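Local coordinates for Glyoxalase/bleomycin resisance protein/dioxygenase (Streptomyces sp. CB03234, PDB 5UJP) that belongs to the glyoxalase/bleomycin resistance/dioxygenase superfamily, binds riboflavin and calcium, and may have dioxygenase activity, at the interface of chains A and B. Sequence-based numbering; all coordinates share one arbitrary frame. Chains: chain A/B, Glyoxalase/bleomycin resisance protein/dioxygenase.

The interface of chains A and B. Residues chain A 6, 56, 58-59; chain B 63-66.
With CG anti to its own carbonyl carbon (chi1 -72°), A:Phe56 turns one ring face to B:Arg65, whose chain leaves the backbone in the same sense and then bends at chi2. This is part of a two-fold symmetric interface between two copies of a vicinal oxygen chelate (VOC) fold protein. Two loops meet here, with A:Ser6 of strand 3-8 beside them. The structure alone does not show whether the dimer is the biological form. CB of B:Arg65 sits over the middle of the A:Phe56 ring in a CH-pi contact, 3.4 Å from the ring centroid. On the ring, CE2 of A:Phe56 lies 3.7 Å from CA of B:Gly66.

The guanidinium is tilted 62° from the ring and does not stack on it. NH1 of B:Arg65 donates to O of B:Leu64 at 2.9 Å. The oxygen lies in the guanidinium plane, but NH1 stands above the carbonyl plane and not on a lone pair. The bond folds the arginine back on its own loop. The hydroxyl of A:Thr58 lies over one guanidinium face. The same OG1 of A:Thr58 donates to O of B:Ser63 at 2.7 Å, tilted 23° from the carbonyl plane. CG of A:Met59, a selenomethionine, also approaches O of B:Ser63. The selenium of A:Met59 lies 3.5 Å from N of B:Arg65.

At the strand, OG of A:Ser6 donates to O of B:Gly66 at 2.7 Å. A water links the two backbones, 2.9 Å from N of A:Ser6 and 2.7 Å from O of B:Arg65.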
# COMPACT_ATOMS: atom_id res chain seq x y z
N SER A 6 -4.92 -2.49 -0.82
CA SER A 6 -5.70 -3.65 -1.23
C SER A 6 -4.77 -4.80 -1.59
O SER A 6 -3.95 -4.69 -2.50
CB SER A 6 -6.62 -3.32 -2.41
OG SER A 6 -7.56 -2.35 -2.05
N PHE A 56 -9.62 -6.97 -8.45
CA PHE A 56 -8.71 -6.16 -9.25
C PHE A 56 -7.83 -7.10 -10.08
O PHE A 56 -6.73 -7.48 -9.64
CB PHE A 56 -7.84 -5.28 -8.34
CG PHE A 56 -8.58 -4.13 -7.70
CD1 PHE A 56 -9.40 -3.30 -8.47
CD2 PHE A 56 -8.46 -3.86 -6.34
CE1 PHE A 56 -10.09 -2.24 -7.88
CE2 PHE A 56 -9.14 -2.78 -5.76
CZ PHE A 56 -9.96 -1.98 -6.52
N THR A 58 -5.91 -6.79 -12.63
CA THR A 58 -4.54 -6.34 -12.90
C THR A 58 -3.56 -6.71 -11.80
O THR A 58 -2.34 -6.67 -12.04
CB THR A 58 -4.50 -4.83 -13.17
OG1 THR A 58 -4.92 -4.12 -12.00
CG2 THR A 58 -5.39 -4.49 -14.35
N MSE A 59 -4.06 -7.08 -10.62
CA MSE A 59 -3.24 -7.56 -9.51
C MSE A 59 -3.61 -9.03 -9.27
O MSE A 59 -4.56 -9.33 -8.54
CB MSE A 59 -3.51 -6.71 -8.25
CG MSE A 59 -3.32 -5.24 -8.50
SE MSE A 59 -3.46 -4.23 -6.84
CE MSE A 59 -5.12 -4.87 -6.12
N SER B 63 -0.45 -1.33 -12.92
CA SER B 63 -1.39 -2.35 -12.48
C SER B 63 -2.00 -2.11 -11.10
O SER B 63 -2.93 -2.85 -10.72
CB SER B 63 -0.71 -3.73 -12.48
OG SER B 63 0.40 -3.72 -11.60
N LEU B 64 -1.52 -1.12 -10.35
CA LEU B 64 -1.90 -0.97 -8.95
C LEU B 64 -3.31 -0.36 -8.84
O LEU B 64 -3.66 0.58 -9.55
CB LEU B 64 -0.87 -0.07 -8.24
CG LEU B 64 -1.27 0.36 -6.83
CD1 LEU B 64 -1.30 -0.83 -5.92
CD2 LEU B 64 -0.27 1.42 -6.32
N ARG B 65 -4.12 -0.95 -7.94
CA ARG B 65 -5.46 -0.47 -7.64
C ARG B 65 -5.69 -0.53 -6.13
O ARG B 65 -5.01 -1.26 -5.42
CB ARG B 65 -6.53 -1.36 -8.29
CG ARG B 65 -6.39 -1.53 -9.79
CD ARG B 65 -6.74 -0.25 -10.52
NE ARG B 65 -6.76 -0.45 -11.98
CZ ARG B 65 -5.69 -0.35 -12.78
NH1 ARG B 65 -4.51 -0.08 -12.27
NH2 ARG B 65 -5.81 -0.56 -14.09
N GLY B 66 -6.70 0.19 -5.66
CA GLY B 66 -7.20 -0.02 -4.32
C GLY B 66 -6.38 0.59 -3.21
O GLY B 66 -6.47 0.16 -2.06
O HOH W 1 -3.65 -1.18 -3.05